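Local coordinates for chemotaxis protein CheX (PDB 6VPW) that probably dephosphorylates the phosphorylated response regulator CheY, helping to switch off the signal that steers bacterial chemotaxis, at residues Q73-E78 / V91-N96; E65-E70 / G146-E151; A13-V18 / M139-Q144. All blocks are in the same frame, centred on the assembly; numbering follows the deposited sequence. Where two conformers were deposited one is given.

Contact 1: Q73-E78 / V91-N96; sequences QNMLGE and VGEITN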
# COMPACT_ATOMS: atom_id res chain seq x y z
N GLN A 73 0.44 -21.61 -9.36
CA GLN A 73 0.40 -22.92 -10.06
C GLN A 73 -0.88 -23.66 -9.66
O GLN A 73 -1.53 -24.23 -10.56
CB GLN A 73 1.65 -23.75 -9.73
CG GLN A 73 1.64 -25.14 -10.35
CD GLN A 73 2.92 -25.89 -10.08
OE1 GLN A 73 3.90 -25.35 -9.59
NE2 GLN A 73 2.91 -27.18 -10.42
N ASN A 74 -1.25 -23.60 -8.37
CA ASN A 74 -2.45 -24.34 -7.88
C ASN A 74 -3.73 -23.69 -8.42
O ASN A 74 -4.60 -24.45 -8.89
CB ASN A 74 -2.47 -24.44 -6.35
CG ASN A 74 -1.37 -25.30 -5.76
OD1 ASN A 74 -0.56 -25.86 -6.49
ND2 ASN A 74 -1.34 -25.43 -4.44
N MET A 75 -3.83 -22.36 -8.36
CA MET A 75 -5.07 -21.65 -8.78
C MET A 75 -5.22 -21.61 -10.30
O MET A 75 -6.27 -21.13 -10.76
CB MET A 75 -5.09 -20.21 -8.27
CG MET A 75 -5.08 -20.08 -6.76
SD MET A 75 -5.16 -18.35 -6.21
CE MET A 75 -6.83 -17.92 -6.70
N LEU A 76 -4.21 -22.06 -11.07
CA LEU A 76 -4.31 -21.95 -12.55
C LEU A 76 -3.92 -23.27 -13.24
O LEU A 76 -4.34 -23.47 -14.39
CB LEU A 76 -3.41 -20.81 -13.02
CG LEU A 76 -3.71 -19.44 -12.41
CD1 LEU A 76 -2.66 -18.43 -12.84
CD2 LEU A 76 -5.10 -18.95 -12.79
N GLY A 77 -3.13 -24.11 -12.57
CA GLY A 77 -2.70 -25.40 -13.15
C GLY A 77 -1.44 -25.26 -13.99
O GLY A 77 -0.94 -26.29 -14.47
N GLU A 78 -0.95 -24.03 -14.18
CA GLU A 78 0.29 -23.76 -14.96
C GLU A 78 1.15 -22.75 -14.18
O GLU A 78 0.68 -21.61 -13.96
CB GLU A 78 -0.04 -23.25 -16.36
CG GLU A 78 -0.72 -24.29 -17.24
CD GLU A 78 -1.11 -23.80 -18.62
OE1 GLU A 78 -1.16 -22.57 -18.82
OE2 GLU A 78 -1.35 -24.65 -19.51
N VAL A 91 -2.37 -11.64 -6.64
CA VAL A 91 -2.11 -11.11 -5.27
C VAL A 91 -3.17 -10.04 -4.94
O VAL A 91 -3.63 -10.02 -3.79
CB VAL A 91 -0.66 -10.62 -5.15
CG1 VAL A 91 -0.42 -9.82 -3.88
CG2 VAL A 91 0.31 -11.80 -5.22
N GLY A 92 -3.60 -9.25 -5.93
CA GLY A 92 -4.66 -8.25 -5.70
C GLY A 92 -5.99 -8.92 -5.37
O GLY A 92 -6.68 -8.45 -4.41
N GLU A 93 -6.33 -9.98 -6.11
CA GLU A 93 -7.62 -10.69 -5.88
C GLU A 93 -7.56 -11.40 -4.52
O GLU A 93 -8.56 -11.35 -3.79
CB GLU A 93 -7.95 -11.64 -7.04
CG GLU A 93 -7.00 -12.82 -7.14
CD GLU A 93 -7.08 -13.68 -8.40
OE1 GLU A 93 -7.51 -13.16 -9.46
OE2 GLU A 93 -6.67 -14.87 -8.32
N ILE A 94 -6.41 -12.00 -4.17
CA ILE A 94 -6.27 -12.65 -2.83
C ILE A 94 -6.43 -11.58 -1.73
O ILE A 94 -7.14 -11.84 -0.76
CB ILE A 94 -4.93 -13.40 -2.69
CG1 ILE A 94 -4.88 -14.64 -3.59
CG2 ILE A 94 -4.69 -13.77 -1.24
CD1 ILE A 94 -3.58 -15.39 -3.52
N THR A 95 -5.79 -10.42 -1.88
CA THR A 95 -5.92 -9.30 -0.90
C THR A 95 -7.40 -8.91 -0.76
O THR A 95 -7.86 -8.73 0.37
CB THR A 95 -5.03 -8.12 -1.30
OG1 THR A 95 -3.68 -8.58 -1.44
CG2 THR A 95 -5.09 -6.97 -0.33
N ASN A 96 -8.12 -8.75 -1.87
CA ASN A 96 -9.57 -8.42 -1.86
C ASN A 96 -10.39 -9.53 -1.18
O ASN A 96 -11.27 -9.20 -0.35
CB ASN A 96 -10.13 -8.20 -3.26
CG ASN A 96 -10.11 -6.76 -3.71
OD1 ASN A 96 -10.09 -5.85 -2.88
ND2 ASN A 96 -10.19 -6.54 -5.02
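Met75, near the end of helix 65-76, meets Glu93 and Ile94 on one side of helix 85-107. The backbones stay well apart, with 10.9 Å between Met75 CA and Ile94 CA, and the gap is spanned by long side chains. Along the second helix, Val91 comes first, and its bonds are internal to helix 85-107: its carbonyl O receives Thr95 N at 2.9 Å and Thr95 OG1 at 2.8 Å, the two donors arriving from opposite faces of the carbonyl plane. Glu93 follows. Its CG sits between the backbone N and the carbonyl carbon (chi1 68°), and from there the extended chain runs outward, the side chains of Glu93 and Met75 approaching from opposite directions; Met75 CE lies 3.5 Å from Glu93 OE2. Ile94 presents its CD1 methyl to the sulfur, 4.3 Å from Met75 SD, on a flank also touched by Leu19 of helix 8-23. A bend at chi3 (69°) turns the Met75 methyl aside after the sulfur, so that one unbranched chain serves an apolar and a polar neighbour. Thr95 tucks its hydroxyl back onto its own helix, which lets a polar residue sit buried, its side chain touching Ile48 of the sheet. Glu93 and Asn96 have the spacing of the ExxN signature of the CheC/CheX phosphatases, consistent with a functional surface here. Methionine suits this border: flexible and unbranched, with a polarisable sulfur, it can lie against a carboxylate oxygen and an aliphatic methyl alike, so the contact is one of van der Waals packing, small and adaptable rather than directional.

Contact 2: E65-E70 / G146-E151; sequences EGLALE and GNAFIE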
# COMPACT_ATOMS: atom_id res chain seq x y z
N GLU A 65 8.54 -15.17 -3.13
CA GLU A 65 8.26 -15.50 -4.55
C GLU A 65 7.86 -16.98 -4.69
O GLU A 65 6.86 -17.25 -5.38
CB GLU A 65 9.49 -15.19 -5.42
CG GLU A 65 9.32 -15.55 -6.88
CD GLU A 65 10.39 -14.98 -7.79
OE1 GLU A 65 10.29 -15.18 -9.02
OE2 GLU A 65 11.30 -14.31 -7.28
N GLY A 66 8.61 -17.87 -4.04
CA GLY A 66 8.35 -19.32 -4.13
C GLY A 66 6.91 -19.66 -3.77
O GLY A 66 6.28 -20.46 -4.49
N LEU A 67 6.41 -19.04 -2.70
CA LEU A 67 5.03 -19.30 -2.21
C LEU A 67 4.00 -18.72 -3.19
O LEU A 67 3.02 -19.42 -3.52
CB LEU A 67 4.90 -18.68 -0.81
CG LEU A 67 3.51 -18.74 -0.20
CD1 LEU A 67 2.96 -20.15 -0.23
CD2 LEU A 67 3.53 -18.21 1.22
N ALA A 68 4.21 -17.47 -3.61
CA ALA A 68 3.34 -16.84 -4.62
C ALA A 68 3.27 -17.73 -5.88
O ALA A 68 2.15 -17.95 -6.39
CB ALA A 68 3.88 -15.46 -4.95
N LEU A 69 4.41 -18.20 -6.38
CA LEU A 69 4.41 -19.06 -7.60
C LEU A 69 3.66 -20.37 -7.29
O LEU A 69 2.92 -20.83 -8.18
CB LEU A 69 5.84 -19.31 -8.08
CG LEU A 69 6.59 -18.09 -8.62
CD1 LEU A 69 8.02 -18.44 -9.00
CD2 LEU A 69 5.87 -17.50 -9.82
N GLU A 70 3.80 -20.91 -6.08
CA GLU A 70 3.10 -22.19 -5.75
C GLU A 70 1.59 -21.94 -5.73
O GLU A 70 0.85 -22.76 -6.30
CB GLU A 70 3.58 -22.76 -4.41
CG GLU A 70 3.19 -24.22 -4.20
CD GLU A 70 3.95 -25.21 -5.07
OE1 GLU A 70 4.99 -24.84 -5.66
OE2 GLU A 70 3.47 -26.35 -5.18
N GLY A 146 7.88 -21.38 0.96
CA GLY A 146 8.26 -20.03 1.37
C GLY A 146 7.31 -19.47 2.42
O GLY A 146 6.26 -20.09 2.69
N ASN A 147 7.65 -18.28 2.91
CA ASN A 147 6.95 -17.65 4.04
C ASN A 147 6.09 -16.47 3.55
O ASN A 147 6.24 -16.02 2.39
CB ASN A 147 7.96 -17.22 5.11
CG ASN A 147 8.75 -18.37 5.70
OD1 ASN A 147 8.29 -19.52 5.72
ND2 ASN A 147 9.94 -18.09 6.19
N ALA A 148 5.20 -16.03 4.43
CA ALA A 148 4.33 -14.89 4.14
C ALA A 148 4.04 -14.19 5.46
O ALA A 148 4.37 -14.74 6.53
CB ALA A 148 3.05 -15.36 3.49
N PHE A 149 3.47 -13.00 5.39
CA PHE A 149 3.02 -12.40 6.66
C PHE A 149 1.96 -11.35 6.36
O PHE A 149 1.96 -10.73 5.27
CB PHE A 149 4.18 -11.88 7.51
CG PHE A 149 5.12 -10.96 6.79
CD1 PHE A 149 4.84 -9.60 6.71
CD2 PHE A 149 6.27 -11.44 6.19
CE1 PHE A 149 5.70 -8.74 6.03
CE2 PHE A 149 7.12 -10.59 5.51
CZ PHE A 149 6.84 -9.24 5.44
N ILE A 150 1.03 -11.26 7.29
CA ILE A 150 -0.01 -10.21 7.27
C ILE A 150 0.43 -9.15 8.27
O ILE A 150 0.93 -9.52 9.36
CB ILE A 150 -1.40 -10.74 7.65
CG1 ILE A 150 -1.93 -11.73 6.62
CG2 ILE A 150 -2.38 -9.58 7.85
CD1 ILE A 150 -3.18 -12.44 7.07
N GLU A 151 0.30 -7.88 7.88
CA GLU A 151 0.52 -6.80 8.87
C GLU A 151 -0.77 -6.00 8.87
O GLU A 151 -1.38 -5.78 7.76
CB GLU A 151 1.74 -5.94 8.58
CG GLU A 151 3.06 -6.65 8.79
CD GLU A 151 4.25 -5.71 8.75
OE1 GLU A 151 5.39 -6.20 8.62
OE2 GLU A 151 4.03 -4.50 8.87
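With CG swung opposite its backbone N (chi1 175°) and chi2 at 52°, Leu67 sends CD2 across to Gly146, Asn147 and Ala148. This is helix-on-sheet packing at the start of strand 148-154, an inner strand of the six-stranded antiparallel sheet of the CheX fold: helix 65-76 starts directly after strand 56-63, and its first turn closes over the loop that leads into the neighbouring strand 148-154. A single methyl does nearly all the touching. Leu67 CD2 lies 3.6 Å from Gly146 O and 3.7 Å from Asn147 O, so two consecutive carbonyls skirt it, while its apolar neighbour is the methyl of Ala148. Leucine fits because its branch places one methyl against the backbone of the loop; the small methyl of Ala148 points toward the helix and meets Leu67, and it also packs on Phe63 of the adjoining strand. Gly146 answers a tighter demand. Its CA comes within 4.9 Å of Leu67 CA, the direction a side chain would take leads straight at the helix backbone, and its positive phi of 140° is in any case a conformation for glycine. Asn147 points away from the helix, and its side chain touches Ser142; its backbone N is bound by Asp64 OD2, just ahead of the helix, which ties the loop to the strand-helix junction. The two segments share no hydrogen bond, so their fit rests on shape. At its apolar point Leu67 CD2 meets Ala148 CB, methyl to methyl, at 3.7 Å.

Contact 3: A13-V18 / M139-Q144; sequences ASLMNV and MPFSSQ
Ser143 OG is held twice, giving its proton to Gly146 O and receiving Trp145 N, and this double grip probably helps to steady the turn that follows the strand whose Phe141 packs against Leu15 and Met16. Serine is apt there, since its short hydroxyl can reach forward to the backbone of the turn that follows. The strand itself is fixed by its neighbour, Phe141 N being bonded to Ala148 O. With the main chain so held, CG of Phe141 lies beside the backbone N and away from the carbonyl carbon (chi1 -64°), which carries the ring off the sheet toward helix 8-23. Leu15 comes over one face of it. Its CD2 stands 4.1 Å from the centroid of the Phe141 ring and 25° off the normal, a CH-pi contact displaced toward the rim, where Leu15 CD2 is 3.8 Å from Phe141 CE1; the two side chains slide past one another in opposite directions. Met16 takes another approach. Its CG reaches Phe141 CE2 obliquely at 3.7 Å, and the sulfur lies at the ring edge, Met16 SD being 5.4 Å from the Phe141 centroid and 84° off the normal. Large apolar residues suit this buried place: the flat ring offers a face to a methyl of the branched leucine and a rim to a polarisable sulfur. Leu15 and Phe141 both also touch Leu27 and Ile150, while Leu15 reaches Val98 of helix 85-107. The result is a Met-aromatic contact joined to a CH-pi contact, within the core of a two-layer alpha/beta fold in which helices pack on one face of an antiparallel sheet.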
# COMPACT_ATOMS: atom_id res chain seq x y z
N ALA A 13 -7.53 -16.03 9.96
CA ALA A 13 -8.39 -17.15 9.49
C ALA A 13 -8.74 -16.96 8.01
O ALA A 13 -8.72 -17.95 7.25
CB ALA A 13 -9.63 -17.21 10.36
N SER A 14 -8.98 -15.71 7.61
CA SER A 14 -9.38 -15.42 6.21
C SER A 14 -8.25 -15.78 5.22
O SER A 14 -8.57 -16.39 4.18
CB SER A 14 -9.81 -14.00 6.04
OG SER A 14 -10.38 -13.80 4.77
N LEU A 15 -7.00 -15.41 5.51
CA LEU A 15 -5.89 -15.76 4.58
C LEU A 15 -5.76 -17.29 4.51
O LEU A 15 -5.60 -17.83 3.42
CB LEU A 15 -4.56 -15.14 5.00
CG LEU A 15 -3.35 -15.57 4.16
CD1 LEU A 15 -3.52 -15.16 2.71
CD2 LEU A 15 -2.06 -15.01 4.71
N MET A 16 -5.82 -17.95 5.66
CA MET A 16 -5.65 -19.43 5.65
C MET A 16 -6.80 -20.08 4.88
O MET A 16 -6.52 -21.00 4.08
CB MET A 16 -5.59 -19.99 7.07
CG MET A 16 -4.35 -19.55 7.81
SD MET A 16 -4.30 -20.15 9.49
CE MET A 16 -4.39 -21.92 9.20
N ASN A 17 -8.03 -19.61 5.08
CA ASN A 17 -9.20 -20.22 4.40
C ASN A 17 -9.19 -19.92 2.90
O ASN A 17 -9.61 -20.81 2.13
CB ASN A 17 -10.51 -19.79 5.06
CG ASN A 17 -10.60 -20.34 6.46
OD1 ASN A 17 -9.93 -21.32 6.78
ND2 ASN A 17 -11.41 -19.72 7.31
N VAL A 18 -8.73 -18.73 2.50
CA VAL A 18 -8.70 -18.38 1.06
C VAL A 18 -7.69 -19.31 0.37
O VAL A 18 -8.04 -19.89 -0.69
CB VAL A 18 -8.37 -16.88 0.83
CG1 VAL A 18 -8.02 -16.59 -0.61
CG2 VAL A 18 -9.51 -15.97 1.27
N MET A 139 1.44 -11.08 11.57
CA MET A 139 1.01 -12.49 11.68
C MET A 139 1.87 -13.29 10.70
O MET A 139 1.61 -13.26 9.50
CB MET A 139 -0.48 -12.63 11.33
CG MET A 139 -1.35 -11.51 11.92
SD MET A 139 -3.09 -11.58 11.40
CE MET A 139 -3.58 -9.89 11.75
N PRO A 140 2.98 -13.91 11.15
CA PRO A 140 3.83 -14.69 10.26
C PRO A 140 3.21 -16.04 9.86
O PRO A 140 2.45 -16.62 10.63
CB PRO A 140 5.13 -14.96 11.05
CG PRO A 140 5.00 -14.15 12.34
CD PRO A 140 3.52 -13.85 12.52
N PHE A 141 3.59 -16.53 8.68
CA PHE A 141 3.12 -17.84 8.16
C PHE A 141 4.29 -18.53 7.46
O PHE A 141 5.20 -17.84 6.94
CB PHE A 141 1.97 -17.68 7.17
CG PHE A 141 0.70 -17.09 7.72
CD1 PHE A 141 0.50 -15.71 7.72
CD2 PHE A 141 -0.31 -17.90 8.20
CE1 PHE A 141 -0.67 -15.17 8.20
CE2 PHE A 141 -1.49 -17.35 8.68
CZ PHE A 141 -1.67 -15.99 8.68
N SER A 142 4.24 -19.87 7.46
CA SER A 142 5.31 -20.65 6.82
C SER A 142 4.72 -21.78 5.96
O SER A 142 3.54 -22.17 6.16
CB SER A 142 6.24 -21.20 7.86
OG SER A 142 5.56 -22.13 8.68
N SER A 143 5.53 -22.24 5.00
CA SER A 143 5.21 -23.39 4.13
C SER A 143 6.55 -23.86 3.55
O SER A 143 7.56 -23.11 3.66
CB SER A 143 4.23 -23.03 3.06
OG SER A 143 4.87 -22.31 2.03
N GLN A 144 6.58 -25.03 2.93
CA GLN A 144 7.89 -25.50 2.41
C GLN A 144 8.27 -24.68 1.18
O GLN A 144 9.45 -24.67 0.84
CB GLN A 144 7.85 -26.99 2.09
CG GLN A 144 6.81 -27.38 1.06
CD GLN A 144 7.06 -28.78 0.58
OE1 GLN A 144 7.97 -29.03 -0.20
NE2 GLN A 144 6.23 -29.70 1.03

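Overall arrangement
Contact 3 is the buried one, contact 2 is partly buried at the start of an inner strand of the sheet, and contact 1 lies farthest out, where two helices meet. Contacts 1 and 2 share helix 65-76: its first turn meets the sheet, its last the long helix 85-107. Contacts 2 and 3 share the sheet, their strands being neighbours joined by backbone hydrogen bonds such as Ile150 O to Met139 N at 2.7 Å, and their centres are about 9 Å apart. Chemistry follows position: aromatic packing in the core, a methyl nested among backbone carbonyls at the loop, and a flexible thioether beside a carboxylate at the exposed helix border.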